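Local coordinates for protein plant cysteine oxidase 2 (Arabidopsis thaliana, PDB 7CXZ) that oxidises the N-terminal cysteine of target proteins with dioxygen at a single iron, marking group VII ethylene response factors for proteasomal degradation, at residues Pro110-Phe115 and Asp182-Pro187; Gly37-Gln42 and Ile160-Asp165. All blocks are in the same frame, centred on the assembly; numbering follows the deposited sequence.

Contact 1: Pro110-Phe115 and Asp182-Pro187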
loop_
_atom_site.group_PDB
_atom_site.type_symbol
_atom_site.label_atom_id
_atom_site.label_comp_id
_atom_site.label_asym_id
_atom_site.label_seq_id
_atom_site.Cartn_x
_atom_site.Cartn_y
_atom_site.Cartn_z
ATOM N N PRO A 110 -6.950 -6.247 4.174
ATOM C CA PRO A 110 -7.694 -7.498 4.375
ATOM C C PRO A 110 -8.401 -7.940 3.096
ATOM O O PRO A 110 -9.125 -7.165 2.460
ATOM C CB PRO A 110 -8.682 -7.143 5.491
ATOM C CG PRO A 110 -8.910 -5.687 5.304
ATOM C CD PRO A 110 -7.621 -5.098 4.808
ATOM N N GLU A 111 -8.180 -9.204 2.730
ATOM C CA GLU A 111 -8.754 -9.829 1.534
ATOM C C GLU A 111 -8.315 -9.148 0.249
ATOM O O GLU A 111 -8.959 -9.321 -0.785
ATOM C CB GLU A 111 -10.291 -9.863 1.607
ATOM C CG GLU A 111 -10.802 -10.538 2.886
ATOM C CD GLU A 111 -12.307 -10.518 2.957
ATOM O OE1 GLU A 111 -12.846 -9.915 3.903
ATOM O OE2 GLU A 111 -12.947 -11.083 2.049
ATOM N N MET A 112 -7.202 -8.417 0.274
ATOM C CA MET A 112 -6.774 -7.601 -0.848
ATOM C C MET A 112 -5.458 -8.098 -1.421
ATOM O O MET A 112 -4.590 -8.637 -0.696
ATOM C CB MET A 112 -6.632 -6.137 -0.417
ATOM C CG MET A 112 -7.972 -5.524 -0.029
ATOM S SD MET A 112 -7.869 -4.186 1.175
ATOM C CE MET A 112 -7.122 -2.888 0.152
ATOM N N THR A 113 -5.325 -7.899 -2.737
ATOM C CA THR A 113 -4.110 -8.144 -3.497
ATOM C C THR A 113 -3.654 -6.790 -4.018
ATOM O O THR A 113 -4.443 -6.083 -4.641
ATOM C CB THR A 113 -4.387 -9.130 -4.638
ATOM O OG1 THR A 113 -4.875 -10.369 -4.080
ATOM C CG2 THR A 113 -3.117 -9.410 -5.443
ATOM N N VAL A 114 -2.408 -6.395 -3.739
ATOM C CA VAL A 114 -1.951 -5.050 -4.074
ATOM C C VAL A 114 -0.651 -5.155 -4.853
ATOM O O VAL A 114 0.300 -5.822 -4.410
ATOM C CB VAL A 114 -1.745 -4.158 -2.832
ATOM C CG1 VAL A 114 -1.231 -2.763 -3.258
ATOM C CG2 VAL A 114 -3.023 -4.061 -2.012
ATOM N N PHE A 115 -0.617 -4.518 -6.023
ATOM C CA PHE A 115 0.570 -4.402 -6.864
ATOM C C PHE A 115 1.129 -3.005 -6.647
ATOM O O PHE A 115 0.373 -2.037 -6.646
ATOM C CB PHE A 115 0.221 -4.573 -8.349
ATOM C CG PHE A 115 -0.354 -5.910 -8.721
ATOM C CD1 PHE A 115 -1.619 -6.293 -8.305
ATOM C CD2 PHE A 115 0.368 -6.782 -9.538
ATOM C CE1 PHE A 115 -2.148 -7.535 -8.669
ATOM C CE2 PHE A 115 -0.147 -8.003 -9.912
ATOM C CZ PHE A 115 -1.395 -8.389 -9.482
ATOM N N ASP A 182 0.053 2.328 -7.214
ATOM C CA ASP A 182 -0.574 1.172 -6.577
ATOM C C ASP A 182 -1.786 0.742 -7.389
ATOM O O ASP A 182 -2.579 1.585 -7.832
ATOM C CB ASP A 182 -1.046 1.486 -5.142
ATOM C CG ASP A 182 0.089 1.471 -4.114
ATOM O OD1 ASP A 182 1.062 0.692 -4.251
ATOM O OD2 ASP A 182 -0.011 2.250 -3.142
ATOM N N VAL A 183 -1.928 -0.567 -7.565
ATOM C CA VAL A 183 -3.154 -1.195 -8.062
ATOM C C VAL A 183 -3.667 -2.085 -6.941
ATOM O O VAL A 183 -2.970 -3.014 -6.511
ATOM C CB VAL A 183 -2.910 -2.004 -9.339
ATOM C CG1 VAL A 183 -4.210 -2.671 -9.782
ATOM C CG2 VAL A 183 -2.327 -1.104 -10.443
ATOM N N ILE A 184 -4.878 -1.802 -6.479
ATOM C CA ILE A 184 -5.419 -2.350 -5.236
ATOM C C ILE A 184 -6.669 -3.130 -5.585
ATOM O O ILE A 184 -7.644 -2.545 -6.074
ATOM C CB ILE A 184 -5.753 -1.215 -4.253
ATOM C CG1 ILE A 184 -4.518 -0.333 -4.012
ATOM C CG2 ILE A 184 -6.302 -1.750 -2.969
ATOM C CD1 ILE A 184 -4.852 1.143 -3.826
ATOM N N GLY A 185 -6.655 -4.440 -5.343
ATOM C CA GLY A 185 -7.801 -5.251 -5.682
ATOM C C GLY A 185 -8.277 -6.176 -4.579
ATOM O O GLY A 185 -7.582 -7.116 -4.190
ATOM N N PRO A 186 -9.488 -5.951 -4.067
ATOM C CA PRO A 186 -10.344 -4.785 -4.270
ATOM C C PRO A 186 -9.935 -3.653 -3.352
ATOM O O PRO A 186 -9.049 -3.841 -2.501
ATOM C CB PRO A 186 -11.734 -5.317 -3.887
ATOM C CG PRO A 186 -11.453 -6.263 -2.783
ATOM C CD PRO A 186 -10.096 -6.910 -3.130
ATOM N N PRO A 187 -10.560 -2.495 -3.482
ATOM C CA PRO A 187 -10.280 -1.399 -2.541
ATOM C C PRO A 187 -10.767 -1.725 -1.136
ATOM O O PRO A 187 -11.604 -2.600 -0.927
ATOM C CB PRO A 187 -11.074 -0.220 -3.116
ATOM C CG PRO A 187 -11.367 -0.597 -4.539
ATOM C CD PRO A 187 -11.473 -2.079 -4.564
#
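Met112 and Ile184 lie side by side and point the same way, the thioether methyl CE of Met112 pressed to within 3.4 Å of the Ile184 branch methyl CG2, tighter than usual for two carbons. The bend of the methionine chain at chi3 (71°) carries CE round to that methyl. The same Ile184 CG2 also meets Val114 CG2 at 4.1 Å, the valine running alongside the isoleucine. Met112 CG packs at 4.0 Å from CD of Pro186, the ring that follows a cis peptide bond. Pro186 O, buried here with no polar partner, faces Met112 CG at 3.2 Å. The side chain of Met112 approaches that of the iron ligand His109, and Val114 approaches His170, another ligand. Trimming Met112 to an alanine would probably take away the contacts of CE with Ile184 CG2 and of CG with Pro186 CD, opening a gap beside His109. On the opposite face of the sheet from Val114 and Ile184, Phe115 and Val183 touch through their CB atoms, while Ile45, Leu48 and Leu52 of helix 42-53 pack against the phenylalanine.

Between the two faces runs the antiparallel backbone. Thr113 pairs with Gly185 and Phe115 with Val183, each through two hydrogen bonds; the straightest, Thr113 N to Gly185 O, is 2.8 Å long with 174° at the hydrogen. The non-hydrogen-bonded pair Val114 and Ile184 sits between them. At the far end the carboxylate of Asp182 is hydrogen-bonded through OD1 to Ser116 OG.

In this part of the cupin sheet, then, paired backbone bonds set the register, while apolar side chains, Val114, Ile184 and the thioether of Met112, lie on the side of the iron ligands His109 and His170.

Contact 2: Gly37-Gln42 and Ile160-Asp165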
loop_
_atom_site.group_PDB
_atom_site.type_symbol
_atom_site.label_atom_id
_atom_site.label_comp_id
_atom_site.label_asym_id
_atom_site.label_seq_id
_atom_site.Cartn_x
_atom_site.Cartn_y
_atom_site.Cartn_z
ATOM N N GLY A 37 -12.654 -10.453 -2.902
ATOM C CA GLY A 37 -11.453 -10.938 -2.258
ATOM C C GLY A 37 -10.749 -12.037 -3.016
ATOM O O GLY A 37 -9.655 -12.450 -2.610
ATOM N N THR A 38 -11.345 -12.535 -4.100
ATOM C CA THR A 38 -10.671 -13.543 -4.908
ATOM C C THR A 38 -9.319 -13.021 -5.397
ATOM O O THR A 38 -9.224 -11.947 -5.998
ATOM C CB THR A 38 -11.559 -13.935 -6.091
ATOM O OG1 THR A 38 -12.723 -14.606 -5.600
ATOM C CG2 THR A 38 -10.789 -14.859 -7.064
ATOM N N VAL A 39 -8.272 -13.790 -5.143
ATOM C CA VAL A 39 -6.970 -13.456 -5.727
ATOM C C VAL A 39 -7.000 -13.785 -7.216
ATOM O O VAL A 39 -7.462 -14.885 -7.593
ATOM C CB VAL A 39 -5.858 -14.225 -5.011
ATOM C CG1 VAL A 39 -4.499 -13.941 -5.651
ATOM C CG2 VAL A 39 -5.851 -13.876 -3.524
ATOM N N PRO A 40 -6.546 -12.880 -8.086
ATOM C CA PRO A 40 -6.536 -13.175 -9.527
ATOM C C PRO A 40 -5.673 -14.390 -9.824
ATOM O O PRO A 40 -4.817 -14.791 -9.031
ATOM C CB PRO A 40 -5.951 -11.911 -10.155
ATOM C CG PRO A 40 -6.196 -10.836 -9.144
ATOM C CD PRO A 40 -6.111 -11.501 -7.798
ATOM N N SER A 41 -5.946 -15.000 -10.967
ATOM C CA SER A 41 -5.166 -16.145 -11.406
ATOM C C SER A 41 -3.698 -15.783 -11.548
ATOM O O SER A 41 -3.331 -14.630 -11.793
ATOM C CB SER A 41 -5.700 -16.639 -12.748
ATOM O OG SER A 41 -5.291 -15.796 -13.819
ATOM N N GLN A 42 -2.845 -16.796 -11.386
ATOM C CA GLN A 42 -1.419 -16.546 -11.471
ATOM C C GLN A 42 -1.033 -16.039 -12.851
ATOM O O GLN A 42 -0.154 -15.185 -12.964
ATOM C CB GLN A 42 -0.646 -17.815 -11.112
ATOM C CG GLN A 42 -0.693 -18.160 -9.609
ATOM C CD GLN A 42 -0.053 -17.090 -8.747
ATOM O OE1 GLN A 42 -0.671 -16.523 -7.824
ATOM N NE2 GLN A 42 1.167 -16.788 -9.050
ATOM N N ILE A 160 4.219 -7.492 -5.158
ATOM C CA ILE A 160 2.858 -7.934 -4.925
ATOM C C ILE A 160 2.714 -8.401 -3.483
ATOM O O ILE A 160 3.582 -9.110 -2.945
ATOM C CB ILE A 160 2.442 -9.045 -5.909
ATOM C CG1 ILE A 160 0.946 -9.363 -5.770
ATOM C CG2 ILE A 160 3.277 -10.317 -5.733
ATOM C CD1 ILE A 160 0.436 -10.408 -6.768
ATOM N N LEU A 161 1.599 -8.022 -2.866
ATOM C CA LEU A 161 1.174 -8.629 -1.620
ATOM C C LEU A 161 -0.181 -9.271 -1.855
ATOM O O LEU A 161 -0.968 -8.835 -2.715
ATOM C CB LEU A 161 1.084 -7.603 -0.474
ATOM C CG LEU A 161 0.019 -6.495 -0.571
ATOM C CD1 LEU A 161 -1.365 -6.934 -0.036
ATOM C CD2 LEU A 161 0.546 -5.228 0.147
ATOM N N TYR A 162 -0.440 -10.302 -1.080
ATOM C CA TYR A 162 -1.641 -11.111 -1.155
ATOM C C TYR A 162 -2.423 -10.986 0.150
ATOM O O TYR A 162 -1.925 -10.400 1.123
ATOM C CB TYR A 162 -1.250 -12.564 -1.378
ATOM C CG TYR A 162 -0.616 -12.923 -2.701
ATOM C CD1 TYR A 162 -1.387 -13.077 -3.848
ATOM C CD2 TYR A 162 0.738 -13.185 -2.781
ATOM C CE1 TYR A 162 -0.826 -13.472 -5.053
ATOM C CE2 TYR A 162 1.323 -13.582 -3.997
ATOM C CZ TYR A 162 0.525 -13.730 -5.123
ATOM O OH TYR A 162 1.082 -14.143 -6.322
ATOM N N PRO A 163 -3.635 -11.530 0.228
ATOM C CA PRO A 163 -4.407 -11.384 1.470
ATOM C C PRO A 163 -3.692 -11.925 2.691
ATOM O O PRO A 163 -3.891 -11.376 3.783
ATOM C CB PRO A 163 -5.705 -12.147 1.164
ATOM C CG PRO A 163 -5.877 -11.899 -0.331
ATOM C CD PRO A 163 -4.463 -12.023 -0.885
ATOM N N ALA A 164 -2.847 -12.963 2.533
ATOM C CA ALA A 164 -2.160 -13.549 3.680
ATOM C C ALA A 164 -0.751 -13.997 3.328
ATOM O O ALA A 164 -0.246 -14.959 3.907
ATOM C CB ALA A 164 -2.947 -14.725 4.247
ATOM N N ASP A 165 -0.095 -13.311 2.395
ATOM C CA ASP A 165 1.295 -13.603 2.068
ATOM C C ASP A 165 1.868 -12.395 1.342
ATOM O O ASP A 165 1.141 -11.499 0.918
ATOM C CB ASP A 165 1.418 -14.864 1.200
ATOM C CG ASP A 165 2.773 -15.569 1.364
ATOM O OD1 ASP A 165 3.633 -15.113 2.122
ATOM O OD2 ASP A 165 2.985 -16.588 0.698
#
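Val39 reaches across with both methyls, each to a different residue. CG1 lies at the edge of the Tyr162 ring, near its plane, 3.7 Å from CD1, and the two side chains cross at about a right angle. CG2 meets the Pro163 ring at CD, 3.5 Å away. The valine torsion divides the work: with CG1 anti to the backbone N (chi1 177°), CG2 is left beside that N and turned to the proline. Further along the ring, the Gln42 amide crosses the tyrosine obliquely near its hydroxyl, the two planes 40° apart, with OE1 3.3 Å from Tyr162 OH; a bend at chi2 (-62°) folds the glutamine chain back to reach it.

Behind these side chains, local bonds set the backbone. Tyr162 N donates to Asp165 O at 2.8 Å, closing the turn that follows strand 159-161, and Tyr162 O accepts a bond from Asn168 ND2. Across the contact, Ser41 is the N-cap of helix 42-53, its OG bonded to Asn44 N, which fixes where the helix carrying Gln42 begins. Ile45 of that helix packs on both Val39 and Tyr162, while Thr113 of strand 113-120 touches Val39 and Pro163. The contact therefore ties the loop between helices 18-30 and 42-53 to the end of an outermost strand.

The centres of contacts 1 and 2 are about 8 Å apart, and the two meet directly. Strand 159-161, which leads into Tyr162 and Pro163 of contact 2, is the neighbour of strand 113-120 in the mixed sheet, and strand 178-185 flanks the latter on its other side; Val114 O and Leu161 N, 3.0 Å apart, probably form one of the bonds between them. The segments alternate along the chain: 37-42, 110-115, 160-165, then 182-187. Contact 1 is buried, while contact 2 lies at the surface. Helix 42-53 packs on Phe115 of contact 1 and Val39 of contact 2, laying the N-terminal helical part against the face of strand 113-120 opposite the one beside the iron ligands.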